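Local coordinates for radical SAM domain protein (Methanothrix thermoacetophila, PDB 6Y1X), which serves nitrogenase maturation as the radical SAM carbide synthase NifB, probably assembling the carbide-containing iron-sulfur precursor of the iron-molybdenum cofactor, at residues Thr86-Ala90 with Glu123-Leu127; Lys227-Asp231 with Glu272-Ile276; Tyr177-Tyr182 with Ile195-Gln200. Numbering follows the deposited sequence.

Interaction 1. Residues Thr86-Ala90 with Glu123-Leu127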
ATOM      1  N   THR A  86      -7.832 -14.057  12.879  1.00 27.86           N
ATOM      2  CA  THR A  86      -7.017 -15.160  12.413  1.00 29.66           C
ATOM      3  C   THR A  86      -7.403 -15.476  10.971  1.00 33.49           C
ATOM      4  O   THR A  86      -8.470 -15.064  10.508  1.00 31.84           O
ATOM      5  CB  THR A  86      -7.225 -16.395  13.286  1.00 29.47           C
ATOM      6  OG1 THR A  86      -8.569 -16.857  13.130  1.00 29.62           O
ATOM      7  CG2 THR A  86      -6.966 -16.069  14.754  1.00 32.59           C
ATOM      8  N   PRO A  87      -6.548 -16.196  10.234  1.00 30.36           N
ATOM      9  CA  PRO A  87      -6.925 -16.602   8.868  1.00 22.61           C
ATOM     10  C   PRO A  87      -8.281 -17.284   8.782  1.00 30.17           C
ATOM     11  O   PRO A  87      -9.053 -17.005   7.856  1.00 28.22           O
ATOM     12  CB  PRO A  87      -5.781 -17.543   8.473  1.00 28.30           C
ATOM     13  CG  PRO A  87      -4.600 -16.967   9.192  1.00 27.89           C
ATOM     14  CD  PRO A  87      -5.140 -16.524  10.531  1.00 31.73           C
ATOM     15  N   GLN A  88      -8.593 -18.168   9.729  1.00 34.44           N
ATOM     16  CA  GLN A  88      -9.874 -18.862   9.698  0.56 38.57           C
ATOM     17  C   GLN A  88     -11.031 -17.892   9.904  1.00 36.25           C
ATOM     18  O   GLN A  88     -12.043 -17.963   9.196  1.00 32.89           O
ATOM     19  CB  GLN A  88      -9.894 -19.964  10.758  0.56 44.35           C
ATOM     20  CG  GLN A  88     -10.659 -21.205  10.342  0.56 51.20           C
ATOM     21  CD  GLN A  88     -10.070 -21.859   9.106  0.56 54.98           C
ATOM     22  OE1 GLN A  88      -8.889 -22.211   9.076  0.56 56.40           O
ATOM     23  NE2 GLN A  88     -10.889 -22.016   8.072  0.56 50.34           N
ATOM     24  N   GLU A  89     -10.901 -16.977  10.869  1.00 34.60           N
ATOM     25  CA  GLU A  89     -11.947 -15.986  11.092  1.00 29.78           C
ATOM     26  C   GLU A  89     -12.114 -15.078   9.881  1.00 27.72           C
ATOM     27  O   GLU A  89     -13.240 -14.731   9.505  1.00 36.34           O
ATOM     28  CB  GLU A  89     -11.628 -15.163  12.340  1.00 32.63           C
ATOM     29  CG  GLU A  89     -11.711 -15.955  13.632  1.00 39.56           C
ATOM     30  CD  GLU A  89     -11.027 -15.261  14.791  1.00 48.45           C
ATOM     31  OE1 GLU A  89     -10.378 -14.217  14.568  1.00 45.74           O
ATOM     32  OE2 GLU A  89     -11.135 -15.767  15.928  1.00 56.67           O
ATOM     33  N   ALA A  90     -11.003 -14.687   9.252  1.00 25.70           N
ATOM     34  CA  ALA A  90     -11.081 -13.824   8.078  1.00 23.16           C
ATOM     35  C   ALA A  90     -11.833 -14.509   6.945  1.00 24.35           C
ATOM     36  O   ALA A  90     -12.653 -13.880   6.264  1.00 29.80           O
ATOM     37  CB  ALA A  90      -9.679 -13.419   7.629  1.00 20.57           C
ATOM     38  N   GLU A 123      -1.431 -17.035   4.558  1.00 25.52           N
ATOM     39  CA  GLU A 123      -2.383 -18.098   4.850  1.00 29.50           C
ATOM     40  C   GLU A 123      -3.808 -17.662   4.533  1.00 31.35           C
ATOM     41  O   GLU A 123      -4.605 -18.450   4.011  1.00 33.03           O
ATOM     42  CB  GLU A 123      -2.258 -18.519   6.314  1.00 32.80           C
ATOM     43  CG  GLU A 123      -3.083 -19.731   6.684  1.00 52.98           C
ATOM     44  CD  GLU A 123      -2.926 -20.863   5.687  1.00 73.58           C
ATOM     45  OE1 GLU A 123      -3.956 -21.327   5.154  1.00 80.21           O
ATOM     46  OE2 GLU A 123      -1.776 -21.280   5.427  1.00 79.33           O
ATOM     47  N   THR A 124      -4.137 -16.404   4.825  1.00 22.52           N
ATOM     48  CA  THR A 124      -5.485 -15.902   4.571  1.00 24.97           C
ATOM     49  C   THR A 124      -5.786 -15.847   3.078  1.00 29.39           C
ATOM     50  O   THR A 124      -6.821 -16.349   2.623  1.00 29.19           O
ATOM     51  CB  THR A 124      -5.647 -14.512   5.182  1.00 24.01           C
ATOM     52  OG1 THR A 124      -5.503 -14.589   6.605  1.00 28.46           O
ATOM     53  CG2 THR A 124      -7.011 -13.944   4.844  1.00 21.70           C
ATOM     54  N   LEU A 125      -4.885 -15.252   2.295  1.00 24.03           N
ATOM     55  CA  LEU A 125      -5.148 -15.105   0.870  1.00 24.42           C
ATOM     56  C   LEU A 125      -5.075 -16.440   0.147  1.00 24.47           C
ATOM     57  O   LEU A 125      -5.709 -16.611  -0.899  1.00 26.38           O
ATOM     58  CB  LEU A 125      -4.168 -14.112   0.257  1.00 27.64           C
ATOM     59  CG  LEU A 125      -4.388 -12.674   0.715  1.00 25.93           C
ATOM     60  CD1 LEU A 125      -3.285 -11.812   0.173  1.00 30.11           C
ATOM     61  CD2 LEU A 125      -5.753 -12.157   0.274  1.00 22.52           C
ATOM     62  N   ARG A 126      -4.311 -17.392   0.684  1.00 26.07           N
ATOM     63  CA  ARG A 126      -4.344 -18.748   0.155  1.00 31.52           C
ATOM     64  C   ARG A 126      -5.704 -19.394   0.398  1.00 36.43           C
ATOM     65  O   ARG A 126      -6.242 -20.076  -0.482  1.00 39.49           O
ATOM     66  CB  ARG A 126      -3.227 -19.576   0.788  1.00 32.86           C
ATOM     67  CG  ARG A 126      -3.113 -20.984   0.246  1.00 47.90           C
ATOM     68  CD  ARG A 126      -2.282 -21.865   1.162  1.00 58.47           C
ATOM     69  NE  ARG A 126      -2.942 -22.102   2.446  1.00 64.20           N
ATOM     70  CZ  ARG A 126      -3.853 -23.048   2.656  1.00 68.13           C
ATOM     71  NH1 ARG A 126      -4.224 -23.849   1.664  1.00 73.43           N
ATOM     72  NH2 ARG A 126      -4.398 -23.195   3.856  1.00 66.16           N
ATOM     73  N   LEU A 127      -6.281 -19.182   1.585  1.00 28.42           N
ATOM     74  CA  LEU A 127      -7.604 -19.725   1.875  1.00 31.23           C
ATOM     75  C   LEU A 127      -8.680 -19.065   1.020  1.00 31.27           C
ATOM     76  O   LEU A 127      -9.544 -19.751   0.461  1.00 32.32           O
ATOM     77  CB  LEU A 127      -7.937 -19.550   3.357  1.00 31.22           C
ATOM     78  CG  LEU A 127      -7.224 -20.416   4.395  1.00 32.05           C
ATOM     79  CD1 LEU A 127      -7.598 -19.958   5.798  1.00 34.80           C
ATOM     80  CD2 LEU A 127      -7.570 -21.886   4.204  1.00 34.82           C
TER
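Pro87 lays its ring against the flank of helix 119-131, over Glu123, Thr124 and Leu127, and gives up more surface than any other residue of this contact. Its CA lies 4.6 Å from the CA of Thr124, so the two backbones come very close. At this point Pro87 CA is 3.3 Å from Thr124 OG1, a close contact with no classical hydrogen bond; the hydroxyl is bonded to the carbonyl of Glu120, one turn back in its own helix. Around this meeting point, Pro87 CB touches Glu123 CG at 3.9 Å and Leu127 CD1 at 4.0 Å. One turn deeper, Ala90 CB meets Thr124 CG2 at 3.9 Å; both residues are buried and both also touch Val55. Proline fits the first turn of a helix, where its missing amide hydrogen costs no i to i-4 bond. That turn is closed by a capping box: Glu89 N donates to Thr86 OG1 (3.3 Å), and Thr86 N donates to Glu89 OE1 (3.1 Å). On the outer side of the partner helix, Arg126 NH2 makes a very short salt bridge to Glu123 OE1 (2.3 Å), while its NH1 pairs with Glu130. The two segments thus meet by apolar packing, and the polar bonds named here stay within one helix or its cap. The contact joins the start of helix 87-100 to the middle of helix 119-131, consecutive helices of the β/α repeat on the two sides of strand 104-109 in sequence, with Leu125 of the second packing on strand 136-141 of the parallel sheet.

Interaction 2. Residues Lys227-Asp231 with Glu272-Ile276; sequences KHVFD and ELSKI
Two helical ends meet here, the start of one helix, which runs on from Val229, and the end of another, which includes Glu272 and Leu273. Asp231 N makes a weak bond to His228 O (2.8 Å). Residues 274-276 keep helical phi and psi, with Lys275 N bonded to Glu272 O at 3.2 Å and Ile276 N to Leu273 O at 3.0 Å. The register is set by Phe230 and Leu273, whose CA atoms are 6.8 Å apart, a gap filled by side chains. Phe230 takes chi1 m (-73°) and chi2 -91°. Its CA-to-CB bond runs sideways, yet this rotamer carries the ring across to the other segment. Leu273, chi1 m and chi2 t, also starts sideways and turns its methyls inward: CD2 sits over one face of the Phe230 ring, 4.0 Å from the centroid and 25° off the normal, a CH-pi contact, and Leu273 CD2 is 3.7 Å from Phe230 CD1. Leu273 CD1 lies 3.7 Å from Val229 CG2 (Val229 chi1 p). Glu272 CB stands at the ring edge, near its plane, 4.0 Å from Phe230 CE1. Ile276 (chi1 m, chi2 t) extends CD1 to 4.3 Å from Phe230 CD1. The contact is wholly apolar. Val229 and Leu273 are buried; Val229 touches His244 and Leu273 touches Val246 of strand 243-248, whereas Phe230 is partly exposed. Such packing of helix ends beside the outermost strand 243-248 of the parallel sheet fits the open, incomplete TIM-like barrel of radical SAM enzymes.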
ATOM      1  N   LYS A 227       7.827  18.607  -3.254  1.00 25.13           N
ATOM      2  CA  LYS A 227       8.307  18.741  -4.626  1.00 24.74           C
ATOM      3  C   LYS A 227       9.055  17.510  -5.114  1.00 27.78           C
ATOM      4  O   LYS A 227       9.151  17.304  -6.327  1.00 31.89           O
ATOM      5  CB  LYS A 227       9.184  19.995  -4.794  1.00 28.36           C
ATOM      6  CG  LYS A 227      10.416  20.119  -3.907  1.00 25.78           C
ATOM      7  CD  LYS A 227      11.088  21.478  -4.153  1.00 34.02           C
ATOM      8  CE  LYS A 227      12.547  21.522  -3.735  1.00 37.73           C
ATOM      9  NZ  LYS A 227      12.911  20.508  -2.711  1.00 50.07           N
ATOM     10  N   HIS A 228       9.559  16.677  -4.203  1.00 22.56           N
ATOM     11  CA  HIS A 228      10.200  15.428  -4.599  1.00 15.46           C
ATOM     12  C   HIS A 228       9.221  14.465  -5.262  1.00 20.13           C
ATOM     13  O   HIS A 228       9.646  13.565  -5.994  1.00 17.58           O
ATOM     14  CB  HIS A 228      10.842  14.774  -3.372  1.00 17.56           C
ATOM     15  CG  HIS A 228      11.571  13.497  -3.663  1.00 16.77           C
ATOM     16  ND1 HIS A 228      12.594  13.417  -4.583  1.00 16.50           N
ATOM     17  CD2 HIS A 228      11.452  12.261  -3.124  1.00 15.19           C
ATOM     18  CE1 HIS A 228      13.059  12.182  -4.615  1.00 19.30           C
ATOM     19  NE2 HIS A 228      12.384  11.461  -3.737  1.00 17.95           N
ATOM     20  N   VAL A 229       7.920  14.640  -5.033  1.00 15.00           N
ATOM     21  CA  VAL A 229       6.927  13.733  -5.607  1.00 21.05           C
ATOM     22  C   VAL A 229       7.017  13.709  -7.129  1.00 15.23           C
ATOM     23  O   VAL A 229       6.682  12.700  -7.758  1.00 15.36           O
ATOM     24  CB  VAL A 229       5.507  14.102  -5.118  1.00 22.79           C
ATOM     25  CG1 VAL A 229       5.081  15.463  -5.631  1.00 19.22           C
ATOM     26  CG2 VAL A 229       4.502  13.024  -5.506  1.00 23.67           C
ATOM     27  N   PHE A 230       7.470  14.804  -7.747  1.00 17.99           N
ATOM     28  CA  PHE A 230       7.704  14.795  -9.190  1.00 18.85           C
ATOM     29  C   PHE A 230       8.756  13.757  -9.572  1.00 19.98           C
ATOM     30  O   PHE A 230       8.584  13.015 -10.549  1.00 18.31           O
ATOM     31  CB  PHE A 230       8.121  16.185  -9.667  1.00 23.25           C
ATOM     32  CG  PHE A 230       6.996  17.177  -9.690  1.00 24.98           C
ATOM     33  CD1 PHE A 230       6.220  17.349 -10.824  1.00 32.04           C
ATOM     34  CD2 PHE A 230       6.735  17.966  -8.578  1.00 21.41           C
ATOM     35  CE1 PHE A 230       5.181  18.269 -10.841  1.00 35.11           C
ATOM     36  CE2 PHE A 230       5.700  18.891  -8.587  1.00 24.16           C
ATOM     37  CZ  PHE A 230       4.924  19.042  -9.720  1.00 28.92           C
ATOM     38  N   ASP A 231       9.850  13.685  -8.808  1.00 16.22           N
ATOM     39  CA  ASP A 231      10.869  12.668  -9.056  1.00 19.54           C
ATOM     40  C   ASP A 231      10.310  11.265  -8.832  1.00 21.28           C
ATOM     41  O   ASP A 231      10.671  10.321  -9.545  1.00 16.34           O
ATOM     42  CB  ASP A 231      12.069  12.898  -8.137  1.00 18.56           C
ATOM     43  CG  ASP A 231      12.948  14.049  -8.586  1.00 33.43           C
ATOM     44  OD1 ASP A 231      12.929  14.407  -9.784  1.00 40.11           O
ATOM     45  OD2 ASP A 231      13.649  14.610  -7.718  1.00 39.13           O
ATOM     46  N   GLU A 272      -0.727  18.221 -12.296  1.00 21.45           N
ATOM     47  CA  GLU A 272       0.578  18.236 -12.944  1.00 26.43           C
ATOM     48  C   GLU A 272       1.155  16.830 -13.046  1.00 22.98           C
ATOM     49  O   GLU A 272       1.765  16.476 -14.063  1.00 30.07           O
ATOM     50  CB  GLU A 272       1.536  19.148 -12.174  1.00 27.59           C
ATOM     51  CG  GLU A 272       1.348  20.629 -12.432  1.00 35.60           C
ATOM     52  CD  GLU A 272       2.383  21.178 -13.404  1.00 45.16           C
ATOM     53  OE1 GLU A 272       3.131  20.371 -13.997  1.00 47.92           O
ATOM     54  OE2 GLU A 272       2.455  22.413 -13.568  1.00 48.22           O
ATOM     55  N   LEU A 273       0.988  16.016 -12.001  1.00 24.45           N
ATOM     56  CA  LEU A 273       1.533  14.664 -12.033  1.00 20.47           C
ATOM     57  C   LEU A 273       0.788  13.774 -13.020  1.00 21.08           C
ATOM     58  O   LEU A 273       1.338  12.752 -13.446  1.00 25.01           O
ATOM     59  CB  LEU A 273       1.502  14.038 -10.637  1.00 20.50           C
ATOM     60  CG  LEU A 273       2.347  14.690  -9.542  1.00 22.97           C
ATOM     61  CD1 LEU A 273       2.124  13.972  -8.235  1.00 19.70           C
ATOM     62  CD2 LEU A 273       3.832  14.688  -9.905  1.00 22.76           C
ATOM     63  N   SER A 274      -0.446  14.135 -13.388  1.00 19.87           N
ATOM     64  CA  SER A 274      -1.192  13.332 -14.351  0.77 24.25           C
ATOM     65  C   SER A 274      -0.532  13.351 -15.726  1.00 28.62           C
ATOM     66  O   SER A 274      -0.737  12.429 -16.525  1.00 32.33           O
ATOM     67  CB  SER A 274      -2.631  13.831 -14.458  0.77 24.53           C
ATOM     68  OG  SER A 274      -2.659  15.152 -14.968  0.77 27.28           O
ATOM     69  N   LYS A 275       0.253  14.389 -16.025  1.00 26.57           N
ATOM     70  CA  LYS A 275       0.961  14.430 -17.302  1.00 30.97           C
ATOM     71  C   LYS A 275       2.138  13.464 -17.331  1.00 32.40           C
ATOM     72  O   LYS A 275       2.678  13.194 -18.408  1.00 36.12           O
ATOM     73  CB  LYS A 275       1.430  15.854 -17.603  1.00 31.66           C
ATOM     74  CG  LYS A 275       0.347  16.907 -17.460  1.00 36.94           C
ATOM     75  CD  LYS A 275       0.934  18.312 -17.463  1.00 45.05           C
ATOM     76  CE  LYS A 275      -0.157  19.370 -17.306  1.00 52.98           C
ATOM     77  NZ  LYS A 275       0.400  20.742 -17.112  1.00 56.81           N
ATOM     78  N   ILE A 276       2.559  12.964 -16.175  1.00 26.86           N
ATOM     79  CA  ILE A 276       3.614  11.965 -16.075  1.00 26.31           C
ATOM     80  C   ILE A 276       3.038  10.559 -15.984  1.00 26.58           C
ATOM     81  O   ILE A 276       3.443   9.661 -16.723  1.00 25.74           O
ATOM     82  CB  ILE A 276       4.522  12.269 -14.863  1.00 23.85           C
ATOM     83  CG1 ILE A 276       5.079  13.691 -14.946  1.00 25.36           C
ATOM     84  CG2 ILE A 276       5.637  11.237 -14.767  1.00 24.61           C
ATOM     85  CD1 ILE A 276       5.769  14.144 -13.677  1.00 24.40           C
TER

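Interaction 3. Residues Tyr177-Tyr182 with Ile195-Gln200; sequences YDYVIY and ILLDNQ
This is a buried strand-on-helix contact in which a β-hairpin, strands 177-182 and 185-188, folds back on the helix that follows it, 189-209, within the radical SAM domain. The strand also pairs antiparallel with 61-63, which carries the cluster ligand Cys63; Tyr177 packs on that cysteine. Residues 179-182 are extended, while Asp178 (phi/psi -72/-44) turns a corner; residues 195-200 are regular helix. The strand and helix axes approach to 10.1 Å and cross at 58°, with Val180 CA and Leu196 CA nearest at 7.2 Å. Tyr177, Val180 and Tyr182 point their CA-to-CB bonds toward the helix, and Ile195, Leu196 and Asn199 point back. Tyr177, chi1 m and chi2 -78°, offers a ring face to Leu196 (chi1 t, chi2 p), whose CD2 lies 3.6 Å from the centroid and 15° off the normal, a CH-pi contact. In the middle, Val180 (chi1 m) sets CG1 4.1 Å from Leu196 CB and CG2 4.4 Å from Ile195 CG2. At the far end Tyr182, chi1 t and chi2 62°, brings CD2 to 4.1 Å from Ile195 CG2 and places its ring face against the amide of Asn199 (chi1 m), with CE1 3.2 Å from ND2; that nitrogen donates to the carbonyl of Leu144. Gln200 (chi1 m, chi2 t, chi3 -53°) brings NE2 to 4.5 Å from Tyr177 OH and donates from NE2 to the carbonyl of Asn142. One water joins the two side chains, its O 2.5 Å from Tyr177 OH and accepting from Gln200 NE2 at 2.9 Å.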
ATOM      1  N   TYR A 177      11.172   8.127   8.099  1.00 18.64           N
ATOM      2  CA  TYR A 177      11.133   6.872   8.836  1.00 16.24           C
ATOM      3  C   TYR A 177      12.030   6.927  10.064  1.00 12.76           C
ATOM      4  O   TYR A 177      13.183   7.365   9.979  1.00 17.27           O
ATOM      5  CB  TYR A 177      11.550   5.729   7.915  1.00 15.84           C
ATOM      6  CG  TYR A 177      10.671   5.670   6.698  1.00 17.85           C
ATOM      7  CD1 TYR A 177       9.402   5.113   6.755  1.00 14.09           C
ATOM      8  CD2 TYR A 177      11.087   6.239   5.504  1.00 15.67           C
ATOM      9  CE1 TYR A 177       8.591   5.081   5.632  1.00 14.31           C
ATOM     10  CE2 TYR A 177      10.285   6.221   4.384  1.00 15.59           C
ATOM     11  CZ  TYR A 177       9.038   5.640   4.452  1.00 15.25           C
ATOM     12  OH  TYR A 177       8.241   5.631   3.331  1.00 19.24           O
ATOM     13  N   ASP A 178      11.506   6.459  11.199  1.00 15.89           N
ATOM     14  CA  ASP A 178      12.328   6.312  12.397  1.00 19.12           C
ATOM     15  C   ASP A 178      13.295   5.147  12.254  1.00 18.89           C
ATOM     16  O   ASP A 178      14.473   5.261  12.611  1.00 16.62           O
ATOM     17  CB  ASP A 178      11.448   6.076  13.627  1.00 18.92           C
ATOM     18  CG  ASP A 178      10.909   7.348  14.228  1.00 21.83           C
ATOM     19  OD1 ASP A 178      11.261   8.448  13.758  1.00 26.54           O
ATOM     20  OD2 ASP A 178      10.126   7.237  15.191  1.00 27.39           O
ATOM     21  N   TYR A 179      12.817   4.018  11.741  1.00 17.76           N
ATOM     22  CA  TYR A 179      13.636   2.820  11.651  1.00 12.77           C
ATOM     23  C   TYR A 179      12.975   1.850  10.689  1.00 19.25           C
ATOM     24  O   TYR A 179      11.798   1.983  10.352  1.00 17.28           O
ATOM     25  CB  TYR A 179      13.843   2.168  13.029  1.00 14.69           C
ATOM     26  CG  TYR A 179      12.586   1.656  13.704  1.00 18.13           C
ATOM     27  CD1 TYR A 179      11.986   0.465  13.305  1.00 20.75           C
ATOM     28  CD2 TYR A 179      12.000   2.363  14.744  1.00 15.24           C
ATOM     29  CE1 TYR A 179      10.842   0.000  13.920  1.00 18.87           C
ATOM     30  CE2 TYR A 179      10.858   1.900  15.368  1.00 21.06           C
ATOM     31  CZ  TYR A 179      10.282   0.720  14.950  1.00 28.06           C
ATOM     32  OH  TYR A 179       9.137   0.257  15.565  1.00 33.97           O
ATOM     33  N   VAL A 180      13.753   0.856  10.273  1.00 13.25           N
ATOM     34  CA  VAL A 180      13.244  -0.310   9.566  1.00 21.11           C
ATOM     35  C   VAL A 180      13.832  -1.538  10.241  1.00 21.25           C
ATOM     36  O   VAL A 180      14.946  -1.505  10.774  1.00 24.19           O
ATOM     37  CB  VAL A 180      13.582  -0.304   8.054  1.00 15.12           C
ATOM     38  CG1 VAL A 180      13.176   1.018   7.402  1.00 19.20           C
ATOM     39  CG2 VAL A 180      15.052  -0.572   7.825  1.00 18.32           C
ATOM     40  N   ILE A 181      13.053  -2.615  10.249  1.00 22.02           N
ATOM     41  CA  ILE A 181      13.481  -3.907  10.773  1.00 17.21           C
ATOM     42  C   ILE A 181      13.568  -4.848   9.584  1.00 18.18           C
ATOM     43  O   ILE A 181      12.549  -5.160   8.955  1.00 19.88           O
ATOM     44  CB  ILE A 181      12.519  -4.449  11.840  1.00 19.61           C
ATOM     45  CG1 ILE A 181      12.319  -3.428  12.958  1.00 20.35           C
ATOM     46  CG2 ILE A 181      13.038  -5.767  12.402  1.00 17.11           C
ATOM     47  CD1 ILE A 181      11.142  -3.746  13.856  1.00 19.66           C
ATOM     48  N   TYR A 182      14.778  -5.294   9.256  1.00 16.55           N
ATOM     49  CA  TYR A 182      14.970  -6.141   8.089  1.00 17.89           C
ATOM     50  C   TYR A 182      15.896  -7.284   8.457  1.00 25.07           C
ATOM     51  O   TYR A 182      17.032  -7.045   8.878  1.00 17.30           O
ATOM     52  CB  TYR A 182      15.551  -5.337   6.921  1.00 26.21           C
ATOM     53  CG  TYR A 182      15.690  -6.142   5.658  1.00 28.06           C
ATOM     54  CD1 TYR A 182      14.572  -6.684   5.040  1.00 26.13           C
ATOM     55  CD2 TYR A 182      16.934  -6.365   5.080  1.00 26.49           C
ATOM     56  CE1 TYR A 182      14.684  -7.429   3.885  1.00 28.02           C
ATOM     57  CE2 TYR A 182      17.055  -7.107   3.925  1.00 28.83           C
ATOM     58  CZ  TYR A 182      15.926  -7.635   3.331  1.00 31.65           C
ATOM     59  OH  TYR A 182      16.035  -8.378   2.179  1.00 36.24           O
ATOM     60  N   ILE A 195      18.141   0.993   2.839  1.00 20.89           N
ATOM     61  CA  ILE A 195      17.684  -0.391   2.787  1.00 18.67           C
ATOM     62  C   ILE A 195      16.240  -0.442   2.320  1.00 20.82           C
ATOM     63  O   ILE A 195      15.873  -1.262   1.468  1.00 19.07           O
ATOM     64  CB  ILE A 195      17.847  -1.064   4.162  1.00 20.10           C
ATOM     65  CG1 ILE A 195      19.323  -1.357   4.454  1.00 15.65           C
ATOM     66  CG2 ILE A 195      16.985  -2.326   4.248  1.00 15.96           C
ATOM     67  CD1 ILE A 195      19.604  -1.633   5.917  1.00 20.86           C
ATOM     68  N   LEU A 196      15.405   0.453   2.850  1.00 14.78           N
ATOM     69  CA  LEU A 196      14.004   0.471   2.464  1.00 16.78           C
ATOM     70  C   LEU A 196      13.849   0.773   0.982  1.00 16.54           C
ATOM     71  O   LEU A 196      13.180   0.031   0.255  1.00 16.04           O
ATOM     72  CB  LEU A 196      13.243   1.504   3.298  1.00 16.26           C
ATOM     73  CG  LEU A 196      11.767   1.704   2.942  1.00 22.78           C
ATOM     74  CD1 LEU A 196      10.967   0.426   3.159  1.00 23.17           C
ATOM     75  CD2 LEU A 196      11.165   2.857   3.733  1.00 22.98           C
ATOM     76  N   LEU A 197      14.510   1.835   0.503  1.00 11.84           N
ATOM     77  CA  LEU A 197      14.319   2.249  -0.886  1.00 13.73           C
ATOM     78  C   LEU A 197      14.806   1.199  -1.877  1.00 19.37           C
ATOM     79  O   LEU A 197      14.148   0.944  -2.894  1.00 21.48           O
ATOM     80  CB  LEU A 197      15.063   3.560  -1.134  1.00 17.19           C
ATOM     81  CG  LEU A 197      15.058   4.078  -2.573  1.00 20.98           C
ATOM     82  CD1 LEU A 197      13.632   4.258  -3.075  1.00 20.85           C
ATOM     83  CD2 LEU A 197      15.871   5.355  -2.712  1.00 20.70           C
ATOM     84  N   ASP A 198      15.975   0.616  -1.627  1.00 22.08           N
ATOM     85  CA  ASP A 198      16.476  -0.421  -2.523  1.00 25.20           C
ATOM     86  C   ASP A 198      15.506  -1.595  -2.620  1.00 23.51           C
ATOM     87  O   ASP A 198      15.293  -2.145  -3.706  1.00 22.73           O
ATOM     88  CB  ASP A 198      17.876  -0.848  -2.096  1.00 39.54           C
ATOM     89  CG  ASP A 198      18.937   0.168  -2.522  1.00 63.35           C
ATOM     90  OD1 ASP A 198      19.076   1.213  -1.851  1.00 70.59           O
ATOM     91  OD2 ASP A 198      19.608  -0.057  -3.551  1.00 74.03           O
ATOM     92  N   ASN A 199      14.906  -1.992  -1.492  1.00 15.81           N
ATOM     93  CA  ASN A 199      13.942  -3.089  -1.511  1.00 22.54           C
ATOM     94  C   ASN A 199      12.644  -2.687  -2.208  1.00 16.61           C
ATOM     95  O   ASN A 199      12.082  -3.474  -2.976  1.00 19.62           O
ATOM     96  CB  ASN A 199      13.658  -3.570  -0.087  1.00 27.03           C
ATOM     97  CG  ASN A 199      14.683  -4.578   0.405  1.00 36.26           C
ATOM     98  OD1 ASN A 199      15.733  -4.764  -0.207  1.00 34.57           O
ATOM     99  ND2 ASN A 199      14.381  -5.233   1.518  1.00 38.54           N
ATOM    100  N   GLN A 200      12.143  -1.477  -1.943  1.00 17.86           N
ATOM    101  CA  GLN A 200      10.942  -1.006  -2.633  1.00 14.72           C
ATOM    102  C   GLN A 200      11.124  -1.043  -4.146  1.00 20.52           C
ATOM    103  O   GLN A 200      10.258  -1.535  -4.877  1.00 21.17           O
ATOM    104  CB  GLN A 200      10.586   0.415  -2.191  1.00 13.43           C
ATOM    105  CG  GLN A 200      10.195   0.573  -0.731  1.00 13.98           C
ATOM    106  CD  GLN A 200      10.145   2.036  -0.307  1.00 17.93           C
ATOM    107  OE1 GLN A 200      11.107   2.779  -0.496  1.00 18.72           O
ATOM    108  NE2 GLN A 200       9.026   2.450   0.283  1.00 15.12           N
TER
HETATM  109  O   HOH W   1       9.208   5.270   1.081  1.00 19.87           O

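Interactions 1 and 2 both pair neighbouring helices, but on opposite sides of the chain's centre, their centres 38 Å apart. Each is partly buried, with an inner side toward the parallel sheet and an outer side near solvent. Proline and threonine bring the backbones close in interaction 1; an aromatic ring spans a wider gap in interaction 2. Interaction 3 is the buried one, joining the antiparallel sheet to a helix, and it alone has a bridging water between its segments. It also lies nearest a cluster, the side chain of Tyr177 being about 6 Å from it. Interactions 2 and 3 approach to about 7 Å between nearest atoms without touching.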